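Local coordinates for protein D-alanyl transferase DltD (Enterococcus faecium TX0133A04, PDB 6PFX) that probably transfers D-alanine during the D-alanylation of lipoteichoic acid in the Gram-positive cell wall, as a membrane-associated member of the DltD family, at residues F291-V296 with N328-F333; P41-S46 with V98-S103; D265-P270 with Q308-G313. All coordinates share one frame; numbering follows the deposited sequence.

Contact 1: residues F291-V296 with N328-F333; sequences FIIPPV and NRIADF
F333, I293 and F291 bury the most surface where strand 288-293 runs beside strand 330-332. The F333 side chain, with CG anti to its carbonyl carbon (chi1 -65°), lies alongside I292 and points the same way, the methyl CG2 of I292 coming 3.9 Å from ring atom CD2 of F333. At the side-chain root, CB of F333 packs 3.9 Å from CD of P295. F342 meets the F333 ring edge-to-face, and helix 351-365 covers this side through A356 and Q360. The two strands are parallel neighbours at the 330-332 edge of the five-stranded α/β sheet, consistent with the SGNH-hydrolase clan. I293 grips the partner strand with both backbone polar atoms: its N donates to A331 O at 2.9 Å, and its O accepts from F333 N at 2.8 Å. On the opposite face from I292 and A331, I293 and I330 lie side by side, CD1 of I293 touching CG2 of I330 at 4.0 Å, with I318 of helix 308-323 against I293. F291 repeats the double grip, its N bonded to R329 O and its O to A331 N at 2.7 Å, nearly along the C=O axis, while its ring turns its edge to R329 O and packs on L322.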
loop_
_atom_site.group_PDB
_atom_site.type_symbol
_atom_site.label_atom_id
_atom_site.label_comp_id
_atom_site.label_asym_id
_atom_site.label_seq_id
_atom_site.Cartn_x
_atom_site.Cartn_y
_atom_site.Cartn_z
ATOM N N PHE A 291 0.096 -9.724 -3.581
ATOM C CA PHE A 291 1.053 -8.892 -2.865
ATOM C C PHE A 291 2.343 -8.820 -3.671
ATOM O O PHE A 291 2.769 -9.817 -4.258
ATOM C CB PHE A 291 1.354 -9.457 -1.471
ATOM C CG PHE A 291 0.162 -9.444 -0.547
ATOM C CD1 PHE A 291 -0.142 -8.313 0.188
ATOM C CD2 PHE A 291 -0.652 -10.561 -0.417
ATOM C CE1 PHE A 291 -1.243 -8.282 1.040
ATOM C CE2 PHE A 291 -1.767 -10.539 0.432
ATOM C CZ PHE A 291 -2.052 -9.399 1.164
ATOM N N ILE A 292 2.938 -7.629 -3.720
ATOM C CA ILE A 292 4.197 -7.370 -4.425
ATOM C C ILE A 292 5.193 -6.814 -3.417
ATOM O O ILE A 292 4.882 -5.852 -2.703
ATOM C CB ILE A 292 3.985 -6.395 -5.607
ATOM C CG1 ILE A 292 2.933 -6.980 -6.558
ATOM C CG2 ILE A 292 5.319 -6.081 -6.315
ATOM C CD1 ILE A 292 2.417 -6.037 -7.633
ATOM N N ILE A 293 6.390 -7.410 -3.374
ATOM C CA ILE A 293 7.463 -6.987 -2.480
ATOM C C ILE A 293 8.621 -6.516 -3.348
ATOM O O ILE A 293 9.271 -7.345 -4.005
ATOM C CB ILE A 293 7.962 -8.134 -1.599
ATOM C CG1 ILE A 293 6.801 -8.801 -0.867
ATOM C CG2 ILE A 293 8.935 -7.563 -0.580
ATOM C CD1 ILE A 293 7.179 -10.017 -0.026
ATOM N N PRO A 294 8.885 -5.218 -3.413
ATOM C CA PRO A 294 9.957 -4.716 -4.272
ATOM C C PRO A 294 11.306 -4.865 -3.604
ATOM O O PRO A 294 11.403 -4.927 -2.370
ATOM C CB PRO A 294 9.621 -3.225 -4.413
ATOM C CG PRO A 294 8.995 -2.908 -3.061
ATOM C CD PRO A 294 8.113 -4.122 -2.801
ATOM N N PRO A 295 12.367 -4.863 -4.390
ATOM C CA PRO A 295 13.724 -4.855 -3.847
ATOM C C PRO A 295 14.166 -3.431 -3.535
ATOM O O PRO A 295 13.439 -2.465 -3.720
ATOM C CB PRO A 295 14.541 -5.373 -5.025
ATOM C CG PRO A 295 13.818 -4.775 -6.212
ATOM C CD PRO A 295 12.350 -4.865 -5.864
ATOM N N VAL A 296 15.402 -3.319 -3.058
ATOM C CA VAL A 296 16.126 -2.056 -3.025
ATOM C C VAL A 296 17.275 -2.182 -4.008
ATOM O O VAL A 296 17.965 -3.206 -4.021
ATOM C CB VAL A 296 16.649 -1.721 -1.620
ATOM C CG1 VAL A 296 17.520 -0.477 -1.696
ATOM C CG2 VAL A 296 15.494 -1.525 -0.680
ATOM N N ASN A 328 -1.319 -16.703 -0.426
ATOM C CA ASN A 328 -0.229 -17.415 -1.079
ATOM C C ASN A 328 0.106 -16.850 -2.453
ATOM O O ASN A 328 0.923 -17.442 -3.172
ATOM C CB ASN A 328 -0.556 -18.906 -1.225
ATOM C CG ASN A 328 -0.739 -19.598 0.098
ATOM O OD1 ASN A 328 -1.756 -20.251 0.344
ATOM N ND2 ASN A 328 0.248 -19.477 0.955
ATOM N N ARG A 329 -0.484 -15.718 -2.822
ATOM C CA ARG A 329 -0.272 -15.099 -4.131
ATOM C C ARG A 329 0.607 -13.873 -3.910
ATOM O O ARG A 329 0.120 -12.799 -3.541
ATOM C CB ARG A 329 -1.601 -14.725 -4.772
ATOM C CG ARG A 329 -1.484 -14.242 -6.209
ATOM C CD ARG A 329 -2.826 -13.796 -6.758
ATOM N NE ARG A 329 -3.826 -14.847 -6.883
ATOM C CZ ARG A 329 -4.795 -15.061 -5.997
ATOM N NH1 ARG A 329 -4.869 -14.331 -4.894
ATOM N NH2 ARG A 329 -5.679 -16.026 -6.202
ATOM N N ILE A 330 1.904 -14.052 -4.131
ATOM C CA ILE A 330 2.919 -13.093 -3.722
ATOM C C ILE A 330 3.947 -13.022 -4.835
ATOM O O ILE A 330 4.499 -14.050 -5.243
ATOM C CB ILE A 330 3.614 -13.511 -2.412
ATOM C CG1 ILE A 330 2.612 -13.698 -1.275
ATOM C CG2 ILE A 330 4.676 -12.467 -2.014
ATOM C CD1 ILE A 330 3.199 -14.316 -0.036
ATOM N N ALA A 331 4.203 -11.819 -5.315
ATOM C CA ALA A 331 5.292 -11.548 -6.249
ATOM C C ALA A 331 6.424 -10.955 -5.425
ATOM O O ALA A 331 6.439 -9.754 -5.147
ATOM C CB ALA A 331 4.845 -10.573 -7.328
ATOM N N ASP A 332 7.378 -11.790 -5.049
ATOM C CA ASP A 332 8.505 -11.379 -4.218
ATOM C C ASP A 332 9.667 -11.054 -5.145
ATOM O O ASP A 332 10.258 -11.956 -5.748
ATOM C CB ASP A 332 8.862 -12.512 -3.258
ATOM C CG ASP A 332 10.101 -12.224 -2.427
ATOM O OD1 ASP A 332 10.701 -11.138 -2.554
ATOM O OD2 ASP A 332 10.474 -13.104 -1.627
ATOM N N PHE A 333 9.970 -9.763 -5.284
ATOM C CA PHE A 333 11.035 -9.294 -6.163
ATOM C C PHE A 333 12.296 -8.861 -5.403
ATOM O O PHE A 333 13.160 -8.197 -5.983
ATOM C CB PHE A 333 10.526 -8.142 -7.040
ATOM C CG PHE A 333 9.437 -8.520 -8.014
ATOM C CD1 PHE A 333 9.543 -9.642 -8.812
ATOM C CD2 PHE A 333 8.325 -7.713 -8.153
ATOM C CE1 PHE A 333 8.537 -9.960 -9.711
ATOM C CE2 PHE A 333 7.340 -8.018 -9.054
ATOM C CZ PHE A 333 7.444 -9.138 -9.826
#

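Contact 2: residues P41-S46 with V98-S103; sequences PFFGSS and VVFIIS
F42 packs against V99 where strands 39-43 and 97-101 run as parallel neighbours inside the α/β sheet of an SGNH-hydrolase-like fold. V99 sits over one face of the F42 ring in a CH-pi contact, CB standing 3.8 Å from the ring centroid and 7° off its normal; CG1 reaches the CD2-CE2 side and CG2 the CZ tip. On the other face of the sheet, F43 and F100 cross obliquely. Their rings are slid apart with little overlap, the tightest touch being CB of F43 on CD2 of F100 at 3.4 Å. The CD2 edge of F43 also receives CG1 of V98, in the ring plane, at 3.6 Å. The backbone sets this register: V99 N donates to P41 O, F43 N to V99 O at 2.9 Å, and I101 N to F43 O from above the carbonyl plane. M86 of helix 79-89 packs on both F43 and F100, and I292 of strand 288-293 lies against V99. Beyond the strand end, G44 leads to S46, whose OG is hydrogen-bonded to H348 NE2, consistent with a Ser-His-Asp triad completed by D345. OG of S45, the residue before S46, lies 3.3 Å from OG of S103.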
loop_
_atom_site.group_PDB
_atom_site.type_symbol
_atom_site.label_atom_id
_atom_site.label_comp_id
_atom_site.label_asym_id
_atom_site.label_seq_id
_atom_site.Cartn_x
_atom_site.Cartn_y
_atom_site.Cartn_z
ATOM N N PRO A 41 -8.715 -2.032 -6.729
ATOM C CA PRO A 41 -7.878 -1.194 -5.855
ATOM C C PRO A 41 -6.427 -1.658 -5.878
ATOM O O PRO A 41 -6.143 -2.858 -5.827
ATOM C CB PRO A 41 -8.518 -1.366 -4.470
ATOM C CG PRO A 41 -9.146 -2.733 -4.528
ATOM C CD PRO A 41 -9.654 -2.875 -5.954
ATOM N N PHE A 42 -5.518 -0.689 -6.034
ATOM C CA PHE A 42 -4.073 -0.883 -5.916
ATOM C C PHE A 42 -3.624 -0.100 -4.683
ATOM O O PHE A 42 -3.659 1.139 -4.677
ATOM C CB PHE A 42 -3.330 -0.360 -7.143
ATOM C CG PHE A 42 -3.304 -1.296 -8.330
ATOM C CD1 PHE A 42 -4.471 -1.758 -8.923
ATOM C CD2 PHE A 42 -2.082 -1.673 -8.879
ATOM C CE1 PHE A 42 -4.422 -2.603 -10.031
ATOM C CE2 PHE A 42 -2.023 -2.489 -9.982
ATOM C CZ PHE A 42 -3.192 -2.957 -10.572
ATOM N N PHE A 43 -3.237 -0.822 -3.639
ATOM C CA PHE A 43 -2.758 -0.240 -2.397
ATOM C C PHE A 43 -1.239 -0.198 -2.403
ATOM O O PHE A 43 -0.572 -1.084 -2.946
ATOM C CB PHE A 43 -3.216 -1.061 -1.185
ATOM C CG PHE A 43 -4.704 -1.054 -0.967
ATOM C CD1 PHE A 43 -5.312 -0.035 -0.248
ATOM C CD2 PHE A 43 -5.500 -2.071 -1.475
ATOM C CE1 PHE A 43 -6.682 -0.029 -0.055
ATOM C CE2 PHE A 43 -6.864 -2.056 -1.289
ATOM C CZ PHE A 43 -7.452 -1.044 -0.569
ATOM N N GLY A 44 -0.697 0.824 -1.755
ATOM C CA GLY A 44 0.740 0.964 -1.696
ATOM C C GLY A 44 1.162 2.294 -1.114
ATOM O O GLY A 44 0.671 2.695 -0.057
ATOM N N SER A 45 2.086 2.979 -1.780
ATOM C CA SER A 45 2.511 4.307 -1.339
ATOM C C SER A 45 3.016 5.072 -2.559
ATOM O O SER A 45 2.456 4.915 -3.647
ATOM C CB SER A 45 3.511 4.231 -0.187
ATOM O OG SER A 45 4.527 3.288 -0.416
ATOM N N SER A 46 4.086 5.861 -2.410
ATOM C CA SER A 46 4.459 6.824 -3.444
ATOM C C SER A 46 4.837 6.182 -4.775
ATOM O O SER A 46 4.807 6.868 -5.803
ATOM C CB SER A 46 5.613 7.709 -2.954
ATOM O OG SER A 46 6.686 6.922 -2.480
ATOM N N VAL A 98 -7.564 -7.578 -5.423
ATOM C CA VAL A 98 -6.766 -6.508 -4.832
ATOM C C VAL A 98 -5.303 -6.704 -5.209
ATOM O O VAL A 98 -4.799 -7.831 -5.215
ATOM C CB VAL A 98 -6.894 -6.522 -3.293
ATOM C CG1 VAL A 98 -6.049 -5.423 -2.665
ATOM C CG2 VAL A 98 -8.365 -6.410 -2.877
ATOM N N VAL A 99 -4.614 -5.607 -5.502
ATOM C CA VAL A 99 -3.163 -5.593 -5.639
ATOM C C VAL A 99 -2.634 -4.721 -4.518
ATOM O O VAL A 99 -3.124 -3.607 -4.310
ATOM C CB VAL A 99 -2.730 -5.039 -7.006
ATOM C CG1 VAL A 99 -1.204 -5.008 -7.169
ATOM C CG2 VAL A 99 -3.293 -5.873 -8.107
ATOM N N PHE A 100 -1.653 -5.229 -3.786
ATOM C CA PHE A 100 -1.115 -4.533 -2.622
ATOM C C PHE A 100 0.404 -4.558 -2.708
ATOM O O PHE A 100 1.004 -5.633 -2.683
ATOM C CB PHE A 100 -1.594 -5.214 -1.330
ATOM C CG PHE A 100 -1.342 -4.418 -0.065
ATOM C CD1 PHE A 100 -0.067 -4.270 0.419
ATOM C CD2 PHE A 100 -2.392 -3.827 0.644
ATOM C CE1 PHE A 100 0.165 -3.550 1.587
ATOM C CE2 PHE A 100 -2.159 -3.099 1.807
ATOM C CZ PHE A 100 -0.886 -2.966 2.272
ATOM N N ILE A 101 1.027 -3.382 -2.739
ATOM C CA ILE A 101 2.484 -3.267 -2.777
ATOM C C ILE A 101 2.979 -3.050 -1.350
ATOM O O ILE A 101 2.644 -2.035 -0.729
ATOM C CB ILE A 101 2.927 -2.103 -3.678
ATOM C CG1 ILE A 101 2.175 -2.056 -5.009
ATOM C CG2 ILE A 101 4.433 -2.186 -3.915
ATOM C CD1 ILE A 101 2.360 -3.219 -5.862
ATOM N N ILE A 102 3.777 -3.994 -0.842
ATOM C CA ILE A 102 4.324 -3.949 0.515
ATOM C C ILE A 102 5.699 -3.285 0.450
ATOM O O ILE A 102 6.639 -3.870 -0.093
ATOM C CB ILE A 102 4.495 -5.368 1.075
ATOM C CG1 ILE A 102 3.191 -6.158 1.050
ATOM C CG2 ILE A 102 5.042 -5.326 2.516
ATOM C CD1 ILE A 102 3.357 -7.621 1.441
ATOM N N SER A 103 5.855 -2.096 1.043
ATOM C CA SER A 103 7.176 -1.452 1.083
ATOM C C SER A 103 7.969 -1.929 2.296
ATOM O O SER A 103 7.515 -1.735 3.427
ATOM C CB SER A 103 7.031 0.064 1.151
ATOM O OG SER A 103 6.461 0.584 -0.030
#

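Contact 3: residues D265-P270 with Q308-G313; sequences DYRFSP and QEMLQG
A methionine sulfur serves as hydrogen-bond acceptor here: Y266 N points at SD of M310 in a weak but fairly straight bond of 3.3 Å, with 165° at the hydrogen. M310 leaves helix 308-323 with CG anti to its backbone N (chi1 178°), then bends at chi2 and again at chi3, which folds the thioether against the loop. The sulfur also makes a Met-aromatic contact with Y266, lying 5.0 Å from the ring centroid and oblique to the ring. The terminal methyl CE meets CD2 of the same ring at 3.9 Å. L311 runs alongside the tyrosine in the same direction, and its CD2 meets the ring at its edge, near the ring plane, 3.7 Å from CD2 of Y266.

Nearer the helix, the CG methylene of M310 meets a charged pair held within the loop. R267 grips D265 side-on with two nitrogens, both oxygens being met on their syn lone pairs and almost in the guanidinium plane: NE goes to OD1 and NH2 to OD2, the latter at 2.8 Å. OD1 of D265 also accepts from R267 N, above the carboxylate plane, so two donors hold that oxygen and fix the carboxylate's rotation. OD1 comes 3.5 Å from CG of M310, while CG of R267 approaches the backbone of G313, where the helix surface has no side chain. K317, one turn further along the helix, binds the R267 carbonyl. Where the loop before helix 271-284 packs on the first turns of helix 308-323, D265 OD1, accepting from R267 N, closes an Asx turn.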
loop_
_atom_site.group_PDB
_atom_site.type_symbol
_atom_site.label_atom_id
_atom_site.label_comp_id
_atom_site.label_asym_id
_atom_site.label_seq_id
_atom_site.Cartn_x
_atom_site.Cartn_y
_atom_site.Cartn_z
ATOM N N ASP A 265 17.331 -1.738 9.904
ATOM C CA ASP A 265 16.727 -3.056 10.083
ATOM C C ASP A 265 15.228 -2.870 9.928
ATOM O O ASP A 265 14.651 -2.003 10.592
ATOM C CB ASP A 265 17.068 -3.627 11.471
ATOM C CG ASP A 265 16.976 -5.160 11.528
ATOM O OD1 ASP A 265 16.204 -5.752 10.743
ATOM O OD2 ASP A 265 17.664 -5.782 12.363
ATOM N N TYR A 266 14.625 -3.635 9.016
ATOM C CA TYR A 266 13.185 -3.619 8.788
ATOM C C TYR A 266 12.506 -4.901 9.267
ATOM O O TYR A 266 11.379 -5.203 8.849
ATOM C CB TYR A 266 12.903 -3.421 7.295
ATOM C CG TYR A 266 13.475 -2.177 6.644
ATOM C CD1 TYR A 266 13.546 -0.971 7.327
ATOM C CD2 TYR A 266 13.891 -2.202 5.313
ATOM C CE1 TYR A 266 14.053 0.168 6.720
ATOM C CE2 TYR A 266 14.398 -1.070 4.702
ATOM C CZ TYR A 266 14.458 0.116 5.394
ATOM O OH TYR A 266 14.974 1.229 4.751
ATOM N N ARG A 267 13.162 -5.660 10.138
ATOM C CA ARG A 267 12.613 -6.944 10.538
ATOM C C ARG A 267 11.769 -6.847 11.797
ATOM O O ARG A 267 11.069 -7.812 12.111
ATOM C CB ARG A 267 13.720 -7.984 10.730
ATOM C CG ARG A 267 14.460 -8.329 9.436
ATOM C CD ARG A 267 15.697 -9.195 9.651
ATOM N NE ARG A 267 16.543 -8.584 10.664
ATOM C CZ ARG A 267 17.290 -9.260 11.527
ATOM N NH1 ARG A 267 17.317 -10.582 11.517
ATOM N NH2 ARG A 267 17.979 -8.610 12.443
ATOM N N PHE A 268 11.789 -5.706 12.493
ATOM C CA PHE A 268 11.127 -5.552 13.793
ATOM C C PHE A 268 10.312 -4.270 13.772
ATOM O O PHE A 268 10.880 -3.189 13.604
ATOM C CB PHE A 268 12.172 -5.471 14.927
ATOM C CG PHE A 268 13.181 -6.558 14.866
ATOM C CD1 PHE A 268 12.803 -7.872 14.974
ATOM C CD2 PHE A 268 14.512 -6.270 14.644
ATOM C CE1 PHE A 268 13.740 -8.881 14.873
ATOM C CE2 PHE A 268 15.443 -7.268 14.557
ATOM C CZ PHE A 268 15.064 -8.572 14.657
ATOM N N SER A 269 8.985 -4.370 13.938
ATOM C CA SER A 269 8.206 -3.145 13.790
ATOM C C SER A 269 6.769 -3.322 14.239
ATOM O O SER A 269 6.208 -4.404 14.044
ATOM C CB SER A 269 8.148 -2.777 12.296
ATOM O OG SER A 269 7.497 -1.544 12.059
ATOM N N PRO A 270 6.134 -2.280 14.798
ATOM C CA PRO A 270 4.667 -2.292 14.922
ATOM C C PRO A 270 3.979 -2.460 13.591
ATOM O O PRO A 270 2.830 -2.901 13.564
ATOM C CB PRO A 270 4.338 -0.915 15.521
ATOM C CG PRO A 270 5.624 -0.467 16.167
ATOM C CD PRO A 270 6.725 -1.036 15.326
ATOM N N GLN A 308 21.237 -6.428 2.149
ATOM C CA GLN A 308 20.323 -7.241 1.354
ATOM C C GLN A 308 19.921 -8.520 2.088
ATOM O O GLN A 308 18.782 -8.985 1.927
ATOM C CB GLN A 308 20.915 -7.559 -0.019
ATOM C CG GLN A 308 21.065 -6.357 -0.937
ATOM C CD GLN A 308 19.745 -5.888 -1.482
ATOM O OE1 GLN A 308 18.786 -6.665 -1.552
ATOM N NE2 GLN A 308 19.674 -4.616 -1.878
ATOM N N GLU A 309 20.830 -9.096 2.889
ATOM C CA GLU A 309 20.469 -10.238 3.720
ATOM C C GLU A 309 19.354 -9.858 4.685
ATOM O O GLU A 309 18.400 -10.625 4.889
ATOM C CB GLU A 309 21.704 -10.739 4.471
ATOM C CG GLU A 309 21.395 -11.922 5.350
ATOM C CD GLU A 309 22.570 -12.363 6.194
ATOM O OE1 GLU A 309 23.733 -12.052 5.843
ATOM O OE2 GLU A 309 22.316 -13.026 7.217
ATOM N N MET A 310 19.432 -8.654 5.253
ATOM C CA MET A 310 18.360 -8.177 6.119
ATOM C C MET A 310 17.046 -8.071 5.357
ATOM O O MET A 310 15.996 -8.473 5.862
ATOM C CB MET A 310 18.736 -6.820 6.719
ATOM C CG MET A 310 17.672 -6.198 7.611
ATOM S SD MET A 310 16.380 -5.309 6.715
ATOM C CE MET A 310 17.329 -3.924 6.074
ATOM N N LEU A 311 17.084 -7.550 4.131
ATOM C CA LEU A 311 15.857 -7.434 3.347
ATOM C C LEU A 311 15.266 -8.804 3.033
ATOM O O LEU A 311 14.037 -8.972 3.003
ATOM C CB LEU A 311 16.157 -6.673 2.060
ATOM C CG LEU A 311 16.493 -5.193 2.169
ATOM C CD1 LEU A 311 16.967 -4.600 0.835
ATOM C CD2 LEU A 311 15.279 -4.429 2.683
ATOM N N GLN A 312 16.125 -9.794 2.782
ATOM C CA GLN A 312 15.659 -11.160 2.589
ATOM C C GLN A 312 14.993 -11.702 3.845
ATOM O O GLN A 312 14.055 -12.502 3.755
ATOM C CB GLN A 312 16.824 -12.054 2.172
ATOM C CG GLN A 312 17.313 -11.765 0.794
ATOM C CD GLN A 312 18.739 -12.215 0.542
ATOM O OE1 GLN A 312 19.294 -13.025 1.287
ATOM N NE2 GLN A 312 19.346 -11.675 -0.508
ATOM N N GLY A 313 15.502 -11.323 5.023
ATOM C CA GLY A 313 14.853 -11.691 6.269
ATOM C C GLY A 313 13.511 -11.010 6.449
ATOM O O GLY A 313 12.548 -11.634 6.908
#

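In the fold
Contacts 1 and 2 belong to one parallel sheet, in which strands 97-101 and 288-293 are neighbours; their centres lie about 11 Å apart, and backbone hydrogen bonds tie I292 to F100 and I102. Contact 2 closes before contact 1 opens along the chain. Contact 3 stands outside the sheet, its centre about 14 Å from that of contact 1 and about 19 Å from that of contact 2. Its segments alternate with those of contact 1, because 308-313 lies on a helix in the crossover between 291-296 and 328-333, while 265-270 precedes both; Q308 and L311 meet V296. Contact 2 lies near the chain centre and carries S46, the probable nucleophile.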